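Local coordinates for protein transcobalamin-1 (Homo sapiens, PDB 4KKI) that binds vitamin B12 with femtomolar affinity and protects it from the acid of the stomach, at residues 38-43 against 59-64; 34-39 against 292-297; 55-60 against 69-74; 50-55 against 283-288. One frame throughout, in Å; residues are numbered along the deposited sequence.

Contact 1 (38-43 against 59-64)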
loop_
_atom_site.group_PDB
_atom_site.type_symbol
_atom_site.label_atom_id
_atom_site.label_comp_id
_atom_site.label_asym_id
_atom_site.label_seq_id
_atom_site.Cartn_x
_atom_site.Cartn_y
_atom_site.Cartn_z
ATOM N N PRO A 38 5.907 18.880 -2.639
ATOM C CA PRO A 38 6.863 17.786 -2.858
ATOM C C PRO A 38 6.189 16.494 -3.299
ATOM O O PRO A 38 6.753 15.756 -4.110
ATOM C CB PRO A 38 7.501 17.608 -1.479
ATOM C CG PRO A 38 7.437 18.964 -0.879
ATOM C CD PRO A 38 6.108 19.509 -1.318
ATOM N N LEU A 39 4.993 16.232 -2.781
ATOM C CA LEU A 39 4.234 15.057 -3.186
ATOM C C LEU A 39 3.889 15.164 -4.662
ATOM O O LEU A 39 4.045 14.205 -5.418
ATOM C CB LEU A 39 2.948 14.929 -2.368
ATOM C CG LEU A 39 3.075 14.823 -0.848
ATOM C CD1 LEU A 39 1.707 14.590 -0.226
ATOM C CD2 LEU A 39 4.038 13.716 -0.464
ATOM N N LEU A 40 3.423 16.344 -5.060
ATOM C CA LEU A 40 3.050 16.603 -6.443
ATOM C C LEU A 40 4.264 16.440 -7.351
ATOM O O LEU A 40 4.200 15.746 -8.364
ATOM C CB LEU A 40 2.450 18.008 -6.587
ATOM C CG LEU A 40 1.231 18.328 -5.712
ATOM C CD1 LEU A 40 0.792 19.781 -5.866
ATOM C CD2 LEU A 40 0.078 17.385 -6.025
ATOM N N ASN A 41 5.373 17.068 -6.970
ATOM C CA ASN A 41 6.611 16.968 -7.733
ATOM C C ASN A 41 7.070 15.528 -7.917
ATOM O O ASN A 41 7.343 15.104 -9.036
ATOM C CB ASN A 41 7.722 17.797 -7.084
ATOM C CG ASN A 41 7.436 19.284 -7.132
ATOM O OD1 ASN A 41 6.736 19.763 -8.023
ATOM N ND2 ASN A 41 7.980 20.023 -6.172
ATOM N N THR A 42 7.132 14.784 -6.817
ATOM C CA THR A 42 7.511 13.373 -6.841
ATOM C C THR A 42 6.694 12.556 -7.847
ATOM O O THR A 42 7.250 11.797 -8.641
ATOM C CB THR A 42 7.374 12.741 -5.437
ATOM O OG1 THR A 42 8.374 13.284 -4.565
ATOM C CG2 THR A 42 7.539 11.233 -5.504
ATOM N N MET A 43 5.376 12.727 -7.822
ATOM C CA MET A 43 4.497 11.984 -8.720
ATOM C C MET A 43 4.698 12.380 -10.181
ATOM O O MET A 43 4.541 11.555 -11.081
ATOM C CB MET A 43 3.035 12.149 -8.294
ATOM C CG MET A 43 2.791 11.730 -6.846
ATOM S SD MET A 43 1.182 12.186 -6.168
ATOM C CE MET A 43 0.182 10.816 -6.722
ATOM N N LEU A 59 -4.785 7.522 -9.596
ATOM C CA LEU A 59 -5.864 7.305 -8.634
ATOM C C LEU A 59 -5.795 8.324 -7.501
ATOM O O LEU A 59 -6.798 8.936 -7.141
ATOM C CB LEU A 59 -5.795 5.889 -8.055
ATOM C CG LEU A 59 -6.672 5.595 -6.832
ATOM C CD1 LEU A 59 -8.138 5.892 -7.110
ATOM C CD2 LEU A 59 -6.501 4.151 -6.380
ATOM N N SER A 60 -4.597 8.496 -6.954
ATOM C CA SER A 60 -4.363 9.426 -5.860
ATOM C C SER A 60 -4.734 10.855 -6.247
ATOM O O SER A 60 -5.408 11.561 -5.496
ATOM C CB SER A 60 -2.891 9.363 -5.443
ATOM O OG SER A 60 -2.577 10.363 -4.495
ATOM N N LEU A 61 -4.294 11.272 -7.429
ATOM C CA LEU A 61 -4.531 12.627 -7.915
ATOM C C LEU A 61 -6.002 12.904 -8.218
ATOM O O LEU A 61 -6.539 13.940 -7.822
ATOM C CB LEU A 61 -3.676 12.895 -9.155
ATOM C CG LEU A 61 -2.173 12.943 -8.875
ATOM C CD1 LEU A 61 -1.371 12.915 -10.164
ATOM C CD2 LEU A 61 -1.834 14.179 -8.057
ATOM N N LYS A 62 -6.650 11.980 -8.921
ATOM C CA LYS A 62 -8.051 12.158 -9.295
ATOM C C LYS A 62 -8.937 12.212 -8.054
ATOM O O LYS A 62 -9.963 12.894 -8.036
ATOM C CB LYS A 62 -8.505 11.044 -10.245
ATOM C CG LYS A 62 -7.759 11.031 -11.575
ATOM C CD LYS A 62 -8.707 11.073 -12.763
ATOM C CE LYS A 62 -9.544 9.809 -12.860
ATOM N NZ LYS A 62 -10.458 9.854 -14.037
ATOM N N LEU A 63 -8.514 11.506 -7.012
ATOM C CA LEU A 63 -9.253 11.448 -5.760
ATOM C C LEU A 63 -9.310 12.807 -5.057
ATOM O O LEU A 63 -10.266 13.104 -4.341
ATOM C CB LEU A 63 -8.622 10.403 -4.842
ATOM C CG LEU A 63 -9.525 9.796 -3.775
ATOM C CD1 LEU A 63 -10.829 9.312 -4.390
ATOM C CD2 LEU A 63 -8.792 8.655 -3.105
ATOM N N VAL A 64 -8.287 13.628 -5.267
ATOM C CA VAL A 64 -8.257 14.967 -4.684
ATOM C C VAL A 64 -8.557 16.045 -5.729
ATOM O O VAL A 64 -8.247 17.221 -5.535
ATOM C CB VAL A 64 -6.915 15.253 -3.975
ATOM C CG1 VAL A 64 -6.673 14.223 -2.881
ATOM C CG2 VAL A 64 -5.766 15.244 -4.968
#
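Met43 reaches across to Ser60 and Leu61 and carries most of the contact between helices 37-45 and 55-63, two consecutive helices of the alpha6-alpha6 barrel that forms the N-terminal domain. The axes of the short segments approach no closer than 12.0 Å and run at 138° to each other, so the backbones stay well apart and the gap is bridged by side-chain ends. Met43 sets out with CG anti to its own carbonyl carbon, runs nearly straight at chi2, and then bends at chi3 (85°). The bend turns the methyl group CE toward helix 55-63, where it comes to rest over the notch between two successive residues: it lies 3.6 Å from Ser60 CB and 3.8 Å from Leu61 CG. The side chains of Met43 and Leu61 meet tip to tip, and the sulfur SD stands 4.1 Å from Leu61 CD2. That same leucine methyl is brushed from another side by Leu40, whose CD2 is 4.3 Å from Leu61 CD2, a looser touch by a residue that is partly exposed. Ala288 of helix 284-294 also packs on Met43. No hydrogen bond links the two segments. The one polar side-chain atom at the meeting point, Ser60 OG, has its partner elsewhere: it is hydrogen-bonded to Ala288 O, while Met43 CE lies 3.6 Å from Ser60 OG as a purely van der Waals neighbour.

Contact 2 (34-39 against 292-297)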
loop_
_atom_site.group_PDB
_atom_site.type_symbol
_atom_site.label_atom_id
_atom_site.label_comp_id
_atom_site.label_asym_id
_atom_site.label_seq_id
_atom_site.Cartn_x
_atom_site.Cartn_y
_atom_site.Cartn_z
ATOM N N ILE A 34 0.860 24.526 -0.262
ATOM C CA ILE A 34 2.233 24.565 -0.751
ATOM C C ILE A 34 3.072 23.439 -0.135
ATOM O O ILE A 34 4.024 22.956 -0.748
ATOM C CB ILE A 34 2.885 25.950 -0.485
ATOM C CG1 ILE A 34 4.266 26.044 -1.140
ATOM C CG2 ILE A 34 2.955 26.244 1.013
ATOM C CD1 ILE A 34 4.243 25.861 -2.644
ATOM N N ARG A 35 2.698 23.010 1.065
ATOM C CA ARG A 35 3.406 21.931 1.747
ATOM C C ARG A 35 3.209 20.583 1.058
ATOM O O ARG A 35 3.973 19.647 1.288
ATOM C CB ARG A 35 2.969 21.841 3.211
ATOM C CG ARG A 35 3.540 22.933 4.099
ATOM C CD ARG A 35 3.055 22.775 5.529
ATOM N NE ARG A 35 3.812 23.603 6.461
ATOM C CZ ARG A 35 4.880 23.184 7.133
ATOM N NH1 ARG A 35 5.319 21.943 6.976
ATOM N NH2 ARG A 35 5.509 24.006 7.962
ATOM N N LEU A 36 2.189 20.488 0.213
ATOM C CA LEU A 36 1.917 19.251 -0.514
ATOM C C LEU A 36 2.667 19.184 -1.841
ATOM O O LEU A 36 2.639 18.160 -2.521
ATOM C CB LEU A 36 0.416 19.086 -0.752
ATOM C CG LEU A 36 -0.439 19.005 0.513
ATOM C CD1 LEU A 36 -1.889 18.720 0.164
ATOM C CD2 LEU A 36 0.108 17.949 1.454
ATOM N N LYS A 37 3.331 20.279 -2.201
ATOM C CA LYS A 37 4.086 20.358 -3.456
ATOM C C LYS A 37 5.116 19.236 -3.675
ATOM O O LYS A 37 5.204 18.706 -4.784
ATOM C CB LYS A 37 4.753 21.734 -3.612
ATOM C CG LYS A 37 4.445 22.445 -4.928
ATOM C CD LYS A 37 4.871 21.617 -6.133
ATOM C CE LYS A 37 4.684 22.375 -7.443
ATOM N NZ LYS A 37 5.608 23.538 -7.569
ATOM N N PRO A 38 5.907 18.880 -2.639
ATOM C CA PRO A 38 6.863 17.786 -2.858
ATOM C C PRO A 38 6.189 16.494 -3.299
ATOM O O PRO A 38 6.753 15.756 -4.110
ATOM C CB PRO A 38 7.501 17.608 -1.479
ATOM C CG PRO A 38 7.437 18.964 -0.879
ATOM C CD PRO A 38 6.108 19.509 -1.318
ATOM N N LEU A 39 4.993 16.232 -2.781
ATOM C CA LEU A 39 4.234 15.057 -3.186
ATOM C C LEU A 39 3.889 15.164 -4.662
ATOM O O LEU A 39 4.045 14.205 -5.418
ATOM C CB LEU A 39 2.948 14.929 -2.368
ATOM C CG LEU A 39 3.075 14.823 -0.848
ATOM C CD1 LEU A 39 1.707 14.590 -0.226
ATOM C CD2 LEU A 39 4.038 13.716 -0.464
ATOM N N PRO A 292 -4.403 11.488 -0.522
ATOM C CA PRO A 292 -5.853 11.682 -0.360
ATOM C C PRO A 292 -6.278 12.121 1.043
ATOM O O PRO A 292 -7.061 13.064 1.178
ATOM C CB PRO A 292 -6.426 10.298 -0.672
ATOM C CG PRO A 292 -5.438 9.698 -1.606
ATOM C CD PRO A 292 -4.100 10.169 -1.113
ATOM N N ALA A 293 -5.757 11.450 2.065
ATOM C CA ALA A 293 -6.108 11.758 3.446
ATOM C C ALA A 293 -5.736 13.187 3.824
ATOM O O ALA A 293 -6.474 13.855 4.544
ATOM C CB ALA A 293 -5.454 10.767 4.397
ATOM N N LEU A 294 -4.597 13.662 3.324
ATOM C CA LEU A 294 -4.134 15.013 3.638
ATOM C C LEU A 294 -5.077 16.072 3.074
ATOM O O LEU A 294 -5.037 17.236 3.476
ATOM C CB LEU A 294 -2.719 15.232 3.104
ATOM C CG LEU A 294 -1.678 14.203 3.546
ATOM C CD1 LEU A 294 -0.327 14.508 2.923
ATOM C CD2 LEU A 294 -1.576 14.154 5.061
ATOM N N MET A 295 -5.921 15.657 2.136
ATOM C CA MET A 295 -6.883 16.549 1.514
ATOM C C MET A 295 -8.284 16.203 1.992
ATOM O O MET A 295 -9.274 16.670 1.432
ATOM C CB MET A 295 -6.817 16.419 -0.007
ATOM C CG MET A 295 -6.976 17.730 -0.736
ATOM S SD MET A 295 -5.397 18.573 -0.879
ATOM C CE MET A 295 -4.570 17.489 -2.037
ATOM N N GLY A 296 -8.358 15.369 3.025
ATOM C CA GLY A 296 -9.628 15.004 3.627
ATOM C C GLY A 296 -10.427 14.029 2.784
ATOM O O GLY A 296 -11.654 13.980 2.867
ATOM N N LYS A 297 -9.725 13.243 1.974
ATOM C CA LYS A 297 -10.369 12.299 1.073
ATOM C C LYS A 297 -10.007 10.863 1.425
ATOM O O LYS A 297 -8.929 10.599 1.958
ATOM C CB LYS A 297 -9.965 12.592 -0.374
ATOM C CG LYS A 297 -10.437 13.942 -0.897
ATOM C CD LYS A 297 -11.941 13.951 -1.111
ATOM C CE LYS A 297 -12.415 15.287 -1.654
ATOM N NZ LYS A 297 -13.893 15.311 -1.839
#
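Leu36, where the chain enters helix 37-45, packs on Leu294 and Met295 at the far end of helix 284-294, and Leu39 packs on Leu294. In this second segment Pro292 makes no side-chain contact with them, but its carbonyl organises what follows: Pro292 O accepts from Met295 N at 3.0 Å and from Lys297 N at 2.8 Å, the two donors arriving from opposite faces of the carbonyl plane. Ala293 turns elsewhere, onto helix 244-252. Leu294 does the central packing with a single methyl. Its CG lies anti to its carbonyl carbon (chi1 -54°), which sends CD1 between the two leucines, 3.8 Å from Leu36 CD2 and 3.7 Å from Leu39 CD1; the Leu39 side chain is crossed at about a right angle. Leu269 and Ile276 of helix 265-277 also pack on Leu294. The contact joins helix 37-45 to helix 284-294 within the alpha6-alpha6 barrel domain, which is consistent with a part in closing the ring. Met295, one residue on, folds its chain at both chi2 and chi3, curling the thioether back to the other branch of Leu36: Met295 SD is 3.7 Å from Leu36 CD1, and CE touches the same methyl. Tyr33 and Val64 lie beside this methionine. Gly296 then takes a positive phi (75°) as the C-prime residue of a Schellman motif, with Gly296 N bonded to Ala293 O at 2.9 Å. Lys297, whose N makes the bond that spans more residues, back to Pro292 O, leads the chain out of the helix and lays its CG near Leu63 O.

Contact 3 (55-60 against 69-74)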
loop_
_atom_site.group_PDB
_atom_site.type_symbol
_atom_site.label_atom_id
_atom_site.label_comp_id
_atom_site.label_asym_id
_atom_site.label_seq_id
_atom_site.Cartn_x
_atom_site.Cartn_y
_atom_site.Cartn_z
ATOM N N VAL A 55 -0.796 3.904 -12.148
ATOM C CA VAL A 55 -2.151 3.608 -11.701
ATOM C C VAL A 55 -2.436 4.200 -10.324
ATOM O O VAL A 55 -3.410 4.931 -10.141
ATOM C CB VAL A 55 -2.401 2.092 -11.660
ATOM C CG1 VAL A 55 -3.777 1.796 -11.081
ATOM C CG2 VAL A 55 -2.253 1.496 -13.055
ATOM N N ASN A 56 -1.582 3.875 -9.359
ATOM C CA ASN A 56 -1.714 4.400 -8.005
ATOM C C ASN A 56 -1.598 5.923 -7.967
ATOM O O ASN A 56 -2.312 6.596 -7.223
ATOM C CB ASN A 56 -0.662 3.773 -7.088
ATOM C CG ASN A 56 0.740 3.856 -7.664
ATOM O OD1 ASN A 56 0.951 4.416 -8.743
ATOM N ND2 ASN A 56 1.709 3.303 -6.942
ATOM N N VAL A 57 -0.695 6.452 -8.782
ATOM C CA VAL A 57 -0.439 7.882 -8.842
ATOM C C VAL A 57 -1.662 8.643 -9.354
ATOM O O VAL A 57 -2.105 9.615 -8.737
ATOM C CB VAL A 57 0.777 8.176 -9.744
ATOM C CG1 VAL A 57 0.900 9.663 -10.022
ATOM C CG2 VAL A 57 2.048 7.628 -9.108
ATOM N N VAL A 58 -2.208 8.189 -10.478
ATOM C CA VAL A 58 -3.368 8.832 -11.085
ATOM C C VAL A 58 -4.603 8.698 -10.191
ATOM O O VAL A 58 -5.367 9.651 -10.036
ATOM C CB VAL A 58 -3.649 8.282 -12.508
ATOM C CG1 VAL A 58 -5.011 8.734 -13.012
ATOM C CG2 VAL A 58 -2.550 8.718 -13.471
ATOM N N LEU A 59 -4.785 7.522 -9.596
ATOM C CA LEU A 59 -5.864 7.305 -8.634
ATOM C C LEU A 59 -5.795 8.324 -7.501
ATOM O O LEU A 59 -6.798 8.936 -7.141
ATOM C CB LEU A 59 -5.795 5.889 -8.055
ATOM C CG LEU A 59 -6.672 5.595 -6.832
ATOM C CD1 LEU A 59 -8.138 5.892 -7.110
ATOM C CD2 LEU A 59 -6.501 4.151 -6.380
ATOM N N SER A 60 -4.597 8.496 -6.954
ATOM C CA SER A 60 -4.363 9.426 -5.860
ATOM C C SER A 60 -4.734 10.855 -6.247
ATOM O O SER A 60 -5.408 11.561 -5.496
ATOM C CB SER A 60 -2.891 9.363 -5.443
ATOM O OG SER A 60 -2.577 10.363 -4.495
ATOM N N GLN A 69 -2.214 15.209 -17.164
ATOM C CA GLN A 69 -2.301 14.590 -18.483
ATOM C C GLN A 69 -1.210 13.559 -18.763
ATOM O O GLN A 69 -1.507 12.444 -19.193
ATOM C CB GLN A 69 -2.295 15.659 -19.574
ATOM C CG GLN A 69 -2.494 15.102 -20.971
ATOM C CD GLN A 69 -3.836 14.412 -21.130
ATOM O OE1 GLN A 69 -4.804 14.748 -20.446
ATOM N NE2 GLN A 69 -3.897 13.435 -22.027
ATOM N N THR A 70 0.045 13.937 -18.527
ATOM C CA THR A 70 1.177 13.056 -18.805
ATOM C C THR A 70 1.068 11.737 -18.046
ATOM O O THR A 70 1.278 10.665 -18.614
ATOM C CB THR A 70 2.518 13.724 -18.455
ATOM O OG1 THR A 70 2.454 14.254 -17.125
ATOM C CG2 THR A 70 2.823 14.849 -19.429
ATOM N N LEU A 71 0.735 11.825 -16.763
ATOM C CA LEU A 71 0.563 10.641 -15.932
ATOM C C LEU A 71 -0.666 9.848 -16.363
ATOM O O LEU A 71 -0.667 8.617 -16.334
ATOM C CB LEU A 71 0.459 11.035 -14.457
ATOM C CG LEU A 71 1.744 11.599 -13.847
ATOM C CD1 LEU A 71 1.482 12.213 -12.481
ATOM C CD2 LEU A 71 2.808 10.510 -13.752
ATOM N N MET A 72 -1.711 10.562 -16.765
ATOM C CA MET A 72 -2.926 9.928 -17.259
ATOM C C MET A 72 -2.636 9.098 -18.510
ATOM O O MET A 72 -3.099 7.963 -18.634
ATOM C CB MET A 72 -3.990 10.985 -17.557
ATOM C CG MET A 72 -5.239 10.432 -18.212
ATOM S SD MET A 72 -6.166 9.371 -17.093
ATOM C CE MET A 72 -6.575 10.547 -15.806
ATOM N N GLN A 73 -1.861 9.669 -19.427
ATOM C CA GLN A 73 -1.467 8.978 -20.652
ATOM C C GLN A 73 -0.602 7.764 -20.342
ATOM O O GLN A 73 -0.739 6.714 -20.971
ATOM C CB GLN A 73 -0.710 9.925 -21.586
ATOM C CG GLN A 73 -1.564 11.041 -22.152
ATOM C CD GLN A 73 -0.745 12.129 -22.822
ATOM O OE1 GLN A 73 -1.294 13.116 -23.312
ATOM N NE2 GLN A 73 0.572 11.958 -22.843
ATOM N N LYS A 74 0.294 7.915 -19.372
ATOM C CA LYS A 74 1.153 6.813 -18.967
ATOM C C LYS A 74 0.325 5.662 -18.412
ATOM O O LYS A 74 0.589 4.499 -18.712
ATOM C CB LYS A 74 2.177 7.269 -17.925
ATOM C CG LYS A 74 3.117 6.156 -17.477
ATOM C CD LYS A 74 4.063 6.616 -16.382
ATOM C CE LYS A 74 4.943 5.468 -15.907
ATOM N NZ LYS A 74 5.745 5.833 -14.706
#
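Val58 presses its CG2 methyl onto the backbone of helix 69-85, 3.4 Å from Leu71 O, and this is the tight heart of the contact. The helices approach closely there, Val58 CA standing 6.3 Å from Met72 CA. The two methyls of Val58 have different partners: CG2 meets Leu71, including its CB at 3.9 Å, while CG1, anti to the backbone N, takes the end of Met72. Next to it Val57 CG1 rests on Leu71 CD1 at 3.6 Å, the two side chains crossing at about a right angle. The pair forms one helix-helix interface of the alpha6-alpha6 barrel domain, joining helix 55-63 to the next helix in the chain, with segment axes 9.2 Å apart and inclined at 135°. Ser46 and Ile44 also pack on Leu71, extending the buried side. Toward the surface the contact thins out. Met72 is partly exposed; its chain bends at chi2 and chi3, and its CE lies 3.7 Å from Val58 CG1. Beyond it helix 69-85 shows a polar flank: Gln69 NE2 donates to Gln73 OE1 one turn later, 2.9 Å away and fairly straight at 164°, with the acceptor in the plane of the Gln69 amide. Lys74, fully extended, sends NZ instead to Ser46 O and Asn49 O in the loop before helix 55-63.

Contact 4 (50-55 against 283-288)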
loop_
_atom_site.group_PDB
_atom_site.type_symbol
_atom_site.label_atom_id
_atom_site.label_comp_id
_atom_site.label_asym_id
_atom_site.label_seq_id
_atom_site.Cartn_x
_atom_site.Cartn_y
_atom_site.Cartn_z
ATOM N N ARG A 50 9.846 4.008 -16.019
ATOM C CA ARG A 50 9.027 2.999 -16.678
ATOM C C ARG A 50 8.757 1.811 -15.758
ATOM O O ARG A 50 7.854 1.012 -16.008
ATOM C CB ARG A 50 9.708 2.529 -17.965
ATOM C CG ARG A 50 8.750 2.194 -19.093
ATOM C CD ARG A 50 9.495 1.993 -20.403
ATOM N NE ARG A 50 8.585 1.879 -21.539
ATOM C CZ ARG A 50 8.130 2.914 -22.238
ATOM N NH1 ARG A 50 7.307 2.717 -23.259
ATOM N NH2 ARG A 50 8.497 4.147 -21.918
ATOM N N GLY A 51 9.544 1.704 -14.692
ATOM C CA GLY A 51 9.408 0.610 -13.749
ATOM C C GLY A 51 8.349 0.855 -12.690
ATOM O O GLY A 51 7.884 -0.081 -12.040
ATOM N N THR A 52 7.965 2.115 -12.513
ATOM C CA THR A 52 6.973 2.455 -11.502
ATOM C C THR A 52 5.577 2.596 -12.109
ATOM O O THR A 52 5.426 2.913 -13.290
ATOM C CB THR A 52 7.350 3.735 -10.725
ATOM O OG1 THR A 52 6.610 3.787 -9.498
ATOM C CG2 THR A 52 7.049 4.980 -11.548
ATOM N N SER A 53 4.562 2.350 -11.291
ATOM C CA SER A 53 3.183 2.381 -11.751
ATOM C C SER A 53 2.656 3.808 -11.854
ATOM O O SER A 53 3.082 4.693 -11.112
ATOM C CB SER A 53 2.294 1.563 -10.811
ATOM O OG SER A 53 0.933 1.647 -11.191
ATOM N N ALA A 54 1.735 4.023 -12.786
ATOM C CA ALA A 54 1.038 5.299 -12.895
ATOM C C ALA A 54 -0.394 5.146 -12.401
ATOM O O ALA A 54 -1.118 6.129 -12.252
ATOM C CB ALA A 54 1.056 5.796 -14.332
ATOM N N VAL A 55 -0.796 3.904 -12.148
ATOM C CA VAL A 55 -2.151 3.608 -11.701
ATOM C C VAL A 55 -2.436 4.200 -10.324
ATOM O O VAL A 55 -3.410 4.931 -10.141
ATOM C CB VAL A 55 -2.401 2.092 -11.660
ATOM C CG1 VAL A 55 -3.777 1.796 -11.081
ATOM C CG2 VAL A 55 -2.253 1.496 -13.055
ATOM N N ASN A 283 9.458 8.477 -2.645
ATOM C CA ASN A 283 8.948 7.352 -3.422
ATOM C C ASN A 283 7.517 7.643 -3.894
ATOM O O ASN A 283 6.631 7.878 -3.074
ATOM C CB ASN A 283 8.998 6.073 -2.579
ATOM C CG ASN A 283 8.785 4.814 -3.401
ATOM O OD1 ASN A 283 7.897 4.750 -4.252
ATOM N ND2 ASN A 283 9.605 3.798 -3.143
ATOM N N PRO A 284 7.297 7.628 -5.221
ATOM C CA PRO A 284 5.996 7.935 -5.836
ATOM C C PRO A 284 4.847 7.076 -5.310
ATOM O O PRO A 284 3.709 7.547 -5.267
ATOM C CB PRO A 284 6.234 7.650 -7.330
ATOM C CG PRO A 284 7.466 6.806 -7.380
ATOM C CD PRO A 284 8.304 7.271 -6.233
ATOM N N ASN A 285 5.136 5.840 -4.917
ATOM C CA ASN A 285 4.109 4.983 -4.334
ATOM C C ASN A 285 3.677 5.497 -2.968
ATOM O O ASN A 285 2.495 5.462 -2.626
ATOM C CB ASN A 285 4.597 3.536 -4.219
ATOM C CG ASN A 285 4.937 2.927 -5.565
ATOM O OD1 ASN A 285 4.075 2.369 -6.243
ATOM N ND2 ASN A 285 6.202 3.031 -5.958
ATOM N N ALA A 286 4.640 5.981 -2.190
ATOM C CA ALA A 286 4.348 6.493 -0.859
ATOM C C ALA A 286 3.641 7.840 -0.941
ATOM O O ALA A 286 2.734 8.123 -0.158
ATOM C CB ALA A 286 5.622 6.602 -0.033
ATOM N N ALA A 287 4.062 8.668 -1.893
ATOM C CA ALA A 287 3.435 9.968 -2.096
ATOM C C ALA A 287 1.979 9.796 -2.513
ATOM O O ALA A 287 1.099 10.516 -2.040
ATOM C CB ALA A 287 4.201 10.774 -3.136
ATOM N N ALA A 288 1.729 8.829 -3.390
ATOM C CA ALA A 288 0.378 8.553 -3.859
ATOM C C ALA A 288 -0.548 8.093 -2.738
ATOM O O ALA A 288 -1.706 8.504 -2.672
ATOM C CB ALA A 288 0.402 7.522 -4.982
#
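The carboxamide of Asn285 lies beside Thr52: Thr52 OG1 stands 3.6 Å from Asn285 ND2, displaced from the amide plane, and the two side chains run antiparallel alongside each other. Within that plane lies Asn283 OD1, which accepts from Asn285 ND2 at 3.0 Å with an N-H...O angle of 167°. The same oxygen takes Asn285 N at 3.0 Å, so Asn283, the N-cap of helix 284-294, grips both the backbone and the side chain of Asn285. The Pro284 ring presents its CG to the threonine, 3.8 Å from Thr52 OG1. With OG1 anti to the backbone N (chi1 -161°), the Thr52 hydroxyl is carried toward the helix start. Ser53, in the same loop, caps the following helix, its OG accepting from Val55 N at 3.0 Å. No hydrogen bond passes directly between the segments. Instead both reach the C-terminal beta domain: Thr52 OG1 and Asn285 ND2 share Ser381 O, Ser53 N bonds to Ser381 OG and Asn283 ND2 to Trp382 O, while the Trp382 side chain touches that of Asn285. Replacing Asn285 with a leucine would probably leave Ser381 O without its amide donor and Asn283 OD1 without the side-chain N-H of its pair of bonds. Cyanocobalamin lies about 5 Å from the Asn285 side chain, and Gln289, a cobalamin-binding residue, is one turn along the helix. The chemistry thus implies that loop and helix start are joined through a shared beta-domain carbonyl, beside the cobalamin held between the two domains.

From the N terminus, the chain first enters contact 2, which returns only after some 250 residues, at the end of helix 284-294, and so closes the longest loop, joining helix 37-45 to helix 284-294 of the alpha domain. Contact 1 starts from the same stretch but closes a short loop, helix 37-45 to helix 55-63. The loop between those helices opens contact 4, which crosses contact 1 and is itself nested inside contact 2. Contact 3 takes up helix 55-63 and closes on helix 69-85, nested within contacts 2 and 4. Helix 284-294 meets helix 55-63 as well, so contacts 1, 3 and 4 adjoin where the beta domain approaches.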